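Local coordinates for HD-GYP domain-containing protein (Bdellovibrio bacteriovorus, PDB 3TM8), which binds a pair of iron ions in an HD-GYP domain and is probably related in function to cyclic-di-GMP phosphodiesterases, at residues Val123-Lys137 and Gln241-Ile253. Sequence-based numbering, arbitrary orientation.
Sequences VFENPENVESYNYCK and QDKKHFDQTVINI
An aromatic cluster of Tyr133, His245 and Phe246 joins the start of helix 130-149 to the loop that links helices 223-240 and 248-256 of the HD domain. Tyr133 is the centre: with CG anti to the backbone N (chi1 176°), its ring lies against the loop, with His245 C over one face and its hydroxyl at Asp247. Phe246 takes Tyr133 CE1 over the centre of one ring face, the two planes inclined at 43°. His245 turns an edge to the face of Tyr133 in an offset edge-to-face pair, while Val130 CG2 makes a CH-pi contact with the imidazole face, 3.9 Å from its centroid. Imidazole suits this place because it can pack like a phenyl ring and still donate: His245 NE2 bonds to Pro127 O at 3.1 Å, with the oxygen almost in the ring plane, tying down the turn between helices 105-125 and 130-149. A tyrosine suits the centre because its hydroxyl works both ways. Tyr133 OH accepts a nearly straight bond from Asp247 N (2.9 Å, 172°) and donates to Asp247 OD2 at 2.6 Å, on the anti side of the carboxylate. Lys137, one helical turn on, extends its chain to bring NZ to the syn side of that same Asp247 OD2, 2.9 Å away, in a salt bridge, with a weak bond to OD1. At the outer margin, Glu128 OE2 and Lys243 NZ form a longer salt bridge of 3.6 Å; Lys243 NZ also bonds to Lys239 O. Ammonium and phenol together would probably stabilise the charged Asp247 carboxylate, and the bonds at Tyr133 OH fix the phenol against the residue preceding helix 248-256.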
ATOM      1  N   VAL A 123      -5.083  -3.017 -10.023  1.00  5.38           N
ATOM      2  CA  VAL A 123      -5.094  -4.474 -10.004  1.00  5.45           C
ATOM      3  C   VAL A 123      -6.306  -5.025  -9.216  1.00  5.46           C
ATOM      4  O   VAL A 123      -6.988  -5.945  -9.671  1.00  6.12           O
ATOM      5  CB  VAL A 123      -3.762  -5.027  -9.440  1.00  5.82           C
ATOM      6  CG1 VAL A 123      -3.835  -6.540  -9.262  1.00  7.39           C
ATOM      7  CG2 VAL A 123      -2.584  -4.632 -10.358  1.00  6.80           C
ATOM      8  N   PHE A 124      -6.594  -4.448  -8.052  1.00  5.34           N
ATOM      9  CA  PHE A 124      -7.740  -4.912  -7.264  1.00  5.33           C
ATOM     10  C   PHE A 124      -9.045  -4.803  -8.070  1.00  6.12           C
ATOM     11  O   PHE A 124      -9.927  -5.657  -7.966  1.00  7.12           O
ATOM     12  CB  PHE A 124      -7.909  -4.082  -5.987  1.00  6.52           C
ATOM     13  CG  PHE A 124      -6.838  -4.289  -4.941  1.00  7.00           C
ATOM     14  CD1 PHE A 124      -5.891  -5.303  -5.040  1.00  6.55           C
ATOM     15  CD2 PHE A 124      -6.799  -3.449  -3.837  1.00 10.31           C
ATOM     16  CE1 PHE A 124      -4.932  -5.468  -4.042  1.00  8.91           C
ATOM     17  CE2 PHE A 124      -5.847  -3.607  -2.849  1.00 12.13           C
ATOM     18  CZ  PHE A 124      -4.909  -4.612  -2.956  1.00 11.08           C
ATOM     19  N   GLU A 125      -9.173  -3.743  -8.864  1.00  5.68           N
ATOM     20  CA  GLU A 125     -10.405  -3.486  -9.607  1.00  6.31           C
ATOM     21  C   GLU A 125     -10.464  -4.315 -10.888  1.00  6.99           C
ATOM     22  O   GLU A 125     -11.540  -4.617 -11.396  1.00  8.78           O
ATOM     23  CB  GLU A 125     -10.543  -1.990  -9.926  1.00  7.60           C
ATOM     24  CG  GLU A 125     -10.784  -1.119  -8.708  1.00  8.88           C
ATOM     25  CD  GLU A 125     -10.623   0.365  -9.005  1.00 12.55           C
ATOM     26  OE1 GLU A 125     -10.896   0.785 -10.149  1.00 14.27           O
ATOM     27  OE2 GLU A 125     -10.210   1.115  -8.096  1.00 14.79           O
ATOM     28  N   ASN A 126      -9.292  -4.678 -11.399  1.00  7.04           N
ATOM     29  CA  ASN A 126      -9.169  -5.358 -12.689  1.00  8.26           C
ATOM     30  C   ASN A 126      -8.184  -6.513 -12.610  1.00  8.01           C
ATOM     31  O   ASN A 126      -7.162  -6.509 -13.292  1.00  8.92           O
ATOM     32  CB  ASN A 126      -8.709  -4.369 -13.762  1.00  8.88           C
ATOM     33  CG  ASN A 126      -9.585  -3.150 -13.832  1.00 10.04           C
ATOM     34  OD1 ASN A 126     -10.653  -3.186 -14.426  1.00 11.05           O
ATOM     35  ND2 ASN A 126      -9.146  -2.065 -13.213  1.00 10.05           N
ATOM     36  N   PRO A 127      -8.479  -7.505 -11.767  1.00  8.77           N
ATOM     37  CA  PRO A 127      -7.478  -8.542 -11.496  1.00 10.27           C
ATOM     38  C   PRO A 127      -7.137  -9.420 -12.706  1.00 11.68           C
ATOM     39  O   PRO A 127      -6.090 -10.065 -12.711  1.00 13.33           O
ATOM     40  CB  PRO A 127      -8.125  -9.367 -10.373  1.00 12.09           C
ATOM     41  CG  PRO A 127      -9.597  -9.101 -10.502  1.00 12.10           C
ATOM     42  CD  PRO A 127      -9.692  -7.672 -10.948  1.00 10.48           C
ATOM     43  N   GLU A 128      -7.995  -9.433 -13.719  1.00 11.80           N
ATOM     44  CA  GLU A 128      -7.749 -10.239 -14.910  1.00 13.16           C
ATOM     45  C   GLU A 128      -6.856  -9.512 -15.916  1.00 12.46           C
ATOM     46  O   GLU A 128      -6.405 -10.109 -16.894  1.00 13.25           O
ATOM     47  CB  GLU A 128      -9.072 -10.619 -15.578  1.00 15.31           C
ATOM     48  CG  GLU A 128      -9.981 -11.473 -14.710  1.00 20.18           C
ATOM     49  CD  GLU A 128      -9.716 -12.955 -14.869  1.00 26.30           C
ATOM     50  OE1 GLU A 128      -8.650 -13.316 -15.415  1.00 29.51           O
ATOM     51  OE2 GLU A 128     -10.580 -13.759 -14.457  1.00 28.41           O
ATOM     52  N   ASN A 129      -6.594  -8.230 -15.677  1.00 11.07           N
ATOM     53  CA  ASN A 129      -5.895  -7.402 -16.654  1.00 10.20           C
ATOM     54  C   ASN A 129      -4.382  -7.609 -16.592  1.00  8.62           C
ATOM     55  O   ASN A 129      -3.716  -7.169 -15.654  1.00  9.25           O
ATOM     56  CB  ASN A 129      -6.268  -5.928 -16.446  1.00 11.54           C
ATOM     57  CG  ASN A 129      -5.807  -5.029 -17.582  1.00 13.03           C
ATOM     58  OD1 ASN A 129      -4.640  -5.034 -17.961  1.00 13.24           O
ATOM     59  ND2 ASN A 129      -6.727  -4.225 -18.108  1.00 16.34           N
ATOM     60  N   VAL A 130      -3.846  -8.289 -17.597  1.00  8.94           N
ATOM     61  CA  VAL A 130      -2.430  -8.633 -17.595  1.00  8.74           C
ATOM     62  C   VAL A 130      -1.545  -7.381 -17.612  1.00  8.62           C
ATOM     63  O   VAL A 130      -0.564  -7.282 -16.873  1.00  9.19           O
ATOM     64  CB  VAL A 130      -2.092  -9.564 -18.775  1.00 10.41           C
ATOM     65  CG1 VAL A 130      -0.598  -9.841 -18.841  1.00 12.21           C
ATOM     66  CG2 VAL A 130      -2.882 -10.860 -18.650  1.00 11.49           C
ATOM     67  N   GLU A 131      -1.898  -6.425 -18.461  1.00  9.10           N
ATOM     68  CA  GLU A 131      -1.128  -5.196 -18.571  1.00  9.17           C
ATOM     69  C   GLU A 131      -1.082  -4.431 -17.250  1.00  9.34           C
ATOM     70  O   GLU A 131      -0.045  -3.901 -16.872  1.00  8.94           O
ATOM     71  CB  GLU A 131      -1.708  -4.304 -19.673  1.00 13.13           C
ATOM     72  CG  GLU A 131      -1.059  -2.932 -19.775  1.00 19.70           C
ATOM     73  CD  GLU A 131      -1.519  -2.146 -20.997  1.00 25.18           C
ATOM     74  OE1 GLU A 131      -2.668  -2.343 -21.452  1.00 26.77           O
ATOM     75  OE2 GLU A 131      -0.720  -1.336 -21.510  1.00 27.93           O
ATOM     76  N   SER A 132      -2.207  -4.370 -16.548  1.00  9.45           N
ATOM     77  CA  SER A 132      -2.253  -3.636 -15.286  1.00  8.93           C
ATOM     78  C   SER A 132      -1.400  -4.313 -14.220  1.00  6.81           C
ATOM     79  O   SER A 132      -0.742  -3.648 -13.411  1.00  6.61           O
ATOM     80  CB  SER A 132      -3.691  -3.502 -14.790  1.00 12.00           C
ATOM     81  OG  SER A 132      -4.446  -2.696 -15.670  1.00 14.98           O
ATOM     82  N   TYR A 133      -1.427  -5.641 -14.209  1.00  6.76           N
ATOM     83  CA  TYR A 133      -0.576  -6.390 -13.291  1.00  7.13           C
ATOM     84  C   TYR A 133       0.894  -6.132 -13.618  1.00  6.56           C
ATOM     85  O   TYR A 133       1.697  -5.827 -12.737  1.00  6.59           O
ATOM     86  CB  TYR A 133      -0.893  -7.887 -13.349  1.00  7.87           C
ATOM     87  CG  TYR A 133       0.024  -8.727 -12.479  1.00  7.72           C
ATOM     88  CD1 TYR A 133      -0.312  -9.010 -11.161  1.00  8.50           C
ATOM     89  CD2 TYR A 133       1.226  -9.241 -12.972  1.00  9.04           C
ATOM     90  CE1 TYR A 133       0.517  -9.775 -10.360  1.00 10.04           C
ATOM     91  CE2 TYR A 133       2.061 -10.011 -12.170  1.00  9.80           C
ATOM     92  CZ  TYR A 133       1.696 -10.270 -10.866  1.00  9.55           C
ATOM     93  OH  TYR A 133       2.514 -11.031 -10.059  1.00 11.48           O
ATOM     94  N   ASN A 134       1.239  -6.217 -14.896  1.00  5.91           N
ATOM     95  CA  ASN A 134       2.635  -6.045 -15.283  1.00  7.62           C
ATOM     96  C   ASN A 134       3.119  -4.619 -15.040  1.00  6.70           C
ATOM     97  O   ASN A 134       4.273  -4.406 -14.682  1.00  7.60           O
ATOM     98  CB  ASN A 134       2.867  -6.453 -16.736  1.00  9.39           C
ATOM     99  CG  ASN A 134       2.776  -7.949 -16.937  1.00 11.69           C
ATOM    100  OD1 ASN A 134       2.913  -8.720 -15.987  1.00 13.61           O
ATOM    101  ND2 ASN A 134       2.562  -8.372 -18.177  1.00 13.74           N
ATOM    102  N   TYR A 135       2.240  -3.639 -15.227  1.00  6.72           N
ATOM    103  CA  TYR A 135       2.583  -2.264 -14.907  1.00  7.16           C
ATOM    104  C   TYR A 135       2.877  -2.123 -13.409  1.00  6.98           C
ATOM    105  O   TYR A 135       3.869  -1.511 -13.011  1.00  6.49           O
ATOM    106  CB  TYR A 135       1.443  -1.330 -15.318  1.00  8.51           C
ATOM    107  CG  TYR A 135       1.797   0.131 -15.183  1.00  7.81           C
ATOM    108  CD1 TYR A 135       2.381   0.821 -16.241  1.00  9.50           C
ATOM    109  CD2 TYR A 135       1.573   0.816 -13.993  1.00  8.72           C
ATOM    110  CE1 TYR A 135       2.722   2.158 -16.122  1.00 11.01           C
ATOM    111  CE2 TYR A 135       1.915   2.154 -13.862  1.00  9.37           C
ATOM    112  CZ  TYR A 135       2.485   2.818 -14.932  1.00 11.13           C
ATOM    113  OH  TYR A 135       2.822   4.145 -14.807  1.00 12.88           O
ATOM    114  N   CYS A 136       2.006  -2.698 -12.581  1.00  5.76           N
ATOM    115  CA  CYS A 136       2.188  -2.662 -11.136  1.00  5.94           C
ATOM    116  C   CYS A 136       3.511  -3.327 -10.751  1.00  5.29           C
ATOM    117  O   CYS A 136       4.252  -2.823  -9.898  1.00  5.57           O
ATOM    118  CB  CYS A 136       1.011  -3.363 -10.443  1.00  6.66           C
ATOM    119  SG  CYS A 136       0.975  -3.237  -8.657  1.00  6.86           S
ATOM    120  N   LYS A 137       3.794  -4.468 -11.380  1.00  5.48           N
ATOM    121  CA  LYS A 137       5.030  -5.206 -11.123  1.00  5.71           C
ATOM    122  C   LYS A 137       6.264  -4.385 -11.502  1.00  6.20           C
ATOM    123  O   LYS A 137       7.218  -4.274 -10.735  1.00  6.36           O
ATOM    124  CB  LYS A 137       5.020  -6.521 -11.901  1.00  6.75           C
ATOM    125  CG  LYS A 137       6.268  -7.366 -11.730  1.00  8.55           C
ATOM    126  CD  LYS A 137       6.035  -8.765 -12.284  1.00 12.84           C
ATOM    127  CE  LYS A 137       7.295  -9.598 -12.268  1.00 15.38           C
ATOM    128  NZ  LYS A 137       6.993 -10.969 -12.761  1.00 17.00           N
ATOM    129  N   GLN A 241      -5.115 -17.377  -7.644  1.00 16.87           N
ATOM    130  CA  GLN A 241      -4.149 -18.477  -7.745  1.00 19.74           C
ATOM    131  C   GLN A 241      -4.085 -19.174  -9.108  1.00 21.51           C
ATOM    132  O   GLN A 241      -3.077 -19.806  -9.433  1.00 22.73           O
ATOM    133  CB  GLN A 241      -4.358 -19.506  -6.627  1.00 21.68           C
ATOM    134  CG  GLN A 241      -5.697 -20.218  -6.661  1.00 23.71           C
ATOM    135  CD  GLN A 241      -5.876 -21.166  -5.485  1.00 26.85           C
ATOM    136  OE1 GLN A 241      -4.964 -21.354  -4.678  1.00 28.95           O
ATOM    137  NE2 GLN A 241      -7.054 -21.767  -5.384  1.00 27.98           N
ATOM    138  N   ASP A 242      -5.146 -19.062  -9.901  1.00 21.97           N
ATOM    139  CA  ASP A 242      -5.182 -19.712 -11.206  0.50 23.98           C
ATOM    140  C   ASP A 242      -4.990 -18.720 -12.351  1.00 23.59           C
ATOM    141  O   ASP A 242      -5.068 -19.089 -13.521  1.00 24.53           O
ATOM    142  CB  ASP A 242      -6.486 -20.496 -11.386  0.50 26.38           C
ATOM    143  CG  ASP A 242      -6.661 -21.585 -10.343  0.50 27.95           C
ATOM    144  OD1 ASP A 242      -5.882 -22.561 -10.364  0.50 28.77           O
ATOM    145  OD2 ASP A 242      -7.583 -21.469  -9.508  0.50 28.80           O
ATOM    146  N   LYS A 243      -4.736 -17.459 -12.009  1.00 22.01           N
ATOM    147  CA  LYS A 243      -4.470 -16.445 -13.023  1.00 22.30           C
ATOM    148  C   LYS A 243      -3.030 -16.567 -13.494  1.00 21.67           C
ATOM    149  O   LYS A 243      -2.090 -16.374 -12.720  1.00 20.97           O
ATOM    150  CB  LYS A 243      -4.777 -15.049 -12.485  1.00 23.47           C
ATOM    151  CG  LYS A 243      -6.268 -14.800 -12.345  1.00 24.93           C
ATOM    152  CD  LYS A 243      -6.566 -13.431 -11.775  1.00 24.94           C
ATOM    153  CE  LYS A 243      -8.045 -13.097 -11.906  1.00 25.70           C
ATOM    154  NZ  LYS A 243      -8.923 -14.158 -11.340  1.00 26.65           N
ATOM    155  N   LYS A 244      -2.872 -16.902 -14.771  1.00 21.51           N
ATOM    156  CA  LYS A 244      -1.572 -17.268 -15.323  1.00 22.64           C
ATOM    157  C   LYS A 244      -0.528 -16.175 -15.148  1.00 20.35           C
ATOM    158  O   LYS A 244       0.659 -16.464 -15.005  1.00 22.68           O
ATOM    159  CB  LYS A 244      -1.701 -17.620 -16.808  1.00 25.27           C
ATOM    160  CG  LYS A 244      -2.832 -18.583 -17.129  1.00 27.96           C
ATOM    161  CD  LYS A 244      -3.032 -18.704 -18.633  1.00 29.47           C
ATOM    162  CE  LYS A 244      -4.398 -19.283 -18.971  1.00 30.65           C
ATOM    163  NZ  LYS A 244      -5.513 -18.374 -18.575  1.00 31.08           N
ATOM    164  N   HIS A 245      -0.968 -14.920 -15.166  1.00 16.14           N
ATOM    165  CA  HIS A 245      -0.038 -13.800 -15.108  1.00 14.78           C
ATOM    166  C   HIS A 245       0.432 -13.466 -13.695  1.00 13.46           C
ATOM    167  O   HIS A 245       1.386 -12.715 -13.529  1.00 14.09           O
ATOM    168  CB  HIS A 245      -0.626 -12.554 -15.785  1.00 15.30           C
ATOM    169  CG  HIS A 245      -1.942 -12.120 -15.222  1.00 14.89           C
ATOM    170  ND1 HIS A 245      -3.122 -12.765 -15.518  1.00 15.04           N
ATOM    171  CD2 HIS A 245      -2.266 -11.103 -14.390  1.00 14.96           C
ATOM    172  CE1 HIS A 245      -4.119 -12.164 -14.892  1.00 15.65           C
ATOM    173  NE2 HIS A 245      -3.627 -11.152 -14.201  1.00 14.70           N
ATOM    174  N   PHE A 246      -0.234 -14.010 -12.678  1.00 12.34           N
ATOM    175  CA  PHE A 246       0.204 -13.774 -11.303  1.00 13.14           C
ATOM    176  C   PHE A 246       1.443 -14.598 -10.969  1.00 12.96           C
ATOM    177  O   PHE A 246       1.499 -15.800 -11.241  1.00 15.80           O
ATOM    178  CB  PHE A 246      -0.915 -14.056 -10.290  1.00 12.50           C
ATOM    179  CG  PHE A 246      -1.719 -12.839  -9.924  1.00 11.55           C
ATOM    180  CD1 PHE A 246      -1.592 -12.261  -8.670  1.00 11.87           C
ATOM    181  CD2 PHE A 246      -2.587 -12.266 -10.838  1.00 12.41           C
ATOM    182  CE1 PHE A 246      -2.323 -11.139  -8.333  1.00 12.36           C
ATOM    183  CE2 PHE A 246      -3.322 -11.141 -10.506  1.00 12.55           C
ATOM    184  CZ  PHE A 246      -3.188 -10.577  -9.249  1.00 12.81           C
ATOM    185  N   ASP A 247       2.439 -13.949 -10.379  1.00 11.16           N
ATOM    186  CA  ASP A 247       3.623 -14.666  -9.912  1.00 10.80           C
ATOM    187  C   ASP A 247       3.304 -15.516  -8.682  1.00 10.79           C
ATOM    188  O   ASP A 247       2.564 -15.087  -7.801  1.00 10.22           O
ATOM    189  CB  ASP A 247       4.744 -13.689  -9.576  1.00 12.14           C
ATOM    190  CG  ASP A 247       5.260 -12.960 -10.794  1.00 13.94           C
ATOM    191  OD1 ASP A 247       6.134 -13.516 -11.491  1.00 15.81           O
ATOM    192  OD2 ASP A 247       4.788 -11.835 -11.052  1.00 13.49           O
ATOM    193  N   GLN A 248       3.878 -16.712  -8.615  1.00 11.24           N
ATOM    194  CA  GLN A 248       3.614 -17.594  -7.481  1.00 11.63           C
ATOM    195  C   GLN A 248       3.951 -16.934  -6.141  1.00 11.11           C
ATOM    196  O   GLN A 248       3.216 -17.093  -5.168  1.00 10.95           O
ATOM    197  CB  GLN A 248       4.369 -18.916  -7.618  1.00 13.57           C
ATOM    198  CG  GLN A 248       3.969 -19.934  -6.560  1.00 14.80           C
ATOM    199  CD  GLN A 248       2.503 -20.328  -6.662  1.00 17.27           C
ATOM    200  OE1 GLN A 248       2.016 -20.668  -7.741  1.00 19.48           O
ATOM    201  NE2 GLN A 248       1.791 -20.279  -5.539  1.00 16.55           N
ATOM    202  N   THR A 249       5.055 -16.194  -6.089  1.00 10.47           N
ATOM    203  CA  THR A 249       5.447 -15.520  -4.857  1.00 10.48           C
ATOM    204  C   THR A 249       4.357 -14.552  -4.391  1.00  8.38           C
ATOM    205  O   THR A 249       4.077 -14.439  -3.196  1.00  9.28           O
ATOM    206  CB  THR A 249       6.747 -14.730  -5.041  1.00 13.48           C
ATOM    207  OG1 THR A 249       7.819 -15.634  -5.339  1.00 18.63           O
ATOM    208  CG2 THR A 249       7.077 -13.939  -3.781  1.00 12.57           C
ATOM    209  N   VAL A 250       3.750 -13.844  -5.341  1.00  8.61           N
ATOM    210  CA  VAL A 250       2.690 -12.891  -5.030  1.00  8.50           C
ATOM    211  C   VAL A 250       1.445 -13.620  -4.503  1.00  7.84           C
ATOM    212  O   VAL A 250       0.848 -13.209  -3.503  1.00  8.52           O
ATOM    213  CB  VAL A 250       2.370 -12.039  -6.275  1.00  8.13           C
ATOM    214  CG1 VAL A 250       1.160 -11.158  -6.028  1.00  9.01           C
ATOM    215  CG2 VAL A 250       3.596 -11.203  -6.661  1.00  8.58           C
ATOM    216  N   ILE A 251       1.065 -14.706  -5.169  1.00  8.02           N
ATOM    217  CA  ILE A 251      -0.022 -15.553  -4.690  1.00  9.01           C
ATOM    218  C   ILE A 251       0.274 -16.056  -3.279  1.00  7.70           C
ATOM    219  O   ILE A 251      -0.595 -16.044  -2.414  1.00  8.87           O
ATOM    220  CB  ILE A 251      -0.266 -16.757  -5.631  1.00 11.47           C
ATOM    221  CG1 ILE A 251      -0.716 -16.268  -7.015  1.00 12.71           C
ATOM    222  CG2 ILE A 251      -1.284 -17.731  -5.022  1.00 12.72           C
ATOM    223  CD1 ILE A 251      -0.523 -17.306  -8.120  1.00 14.15           C
ATOM    224  N   ASN A 252       1.505 -16.504  -3.047  1.00  7.98           N
ATOM    225  CA  ASN A 252       1.880 -16.973  -1.716  1.00  8.71           C
ATOM    226  C   ASN A 252       1.745 -15.894  -0.658  1.00  8.06           C
ATOM    227  O   ASN A 252       1.264 -16.153   0.436  1.00  8.72           O
ATOM    228  CB  ASN A 252       3.312 -17.497  -1.702  1.00  9.62           C
ATOM    229  CG  ASN A 252       3.470 -18.774  -2.493  1.00 11.80           C
ATOM    230  OD1 ASN A 252       2.484 -19.431  -2.840  1.00 12.26           O
ATOM    231  ND2 ASN A 252       4.717 -19.141  -2.782  1.00 12.17           N
ATOM    232  N   ILE A 253       2.186 -14.682  -0.974  1.00  7.90           N
ATOM    233  CA  ILE A 253       2.095 -13.592  -0.015  1.00  7.66           C
ATOM    234  C   ILE A 253       0.629 -13.232   0.270  1.00  7.10           C
ATOM    235  O   ILE A 253       0.229 -13.060   1.423  1.00  7.37           O
ATOM    236  CB  ILE A 253       2.914 -12.383  -0.475  1.00  6.82           C
ATOM    237  CG1 ILE A 253       4.410 -12.711  -0.377  1.00  7.38           C
ATOM    238  CG2 ILE A 253       2.574 -11.149   0.350  1.00  7.48           C
ATOM    239  CD1 ILE A 253       5.297 -11.729  -1.132  1.00  8.43           C
TER
HETATM  240  O   HOH W   1       3.019 -11.345 -15.408  1.00 18.08           O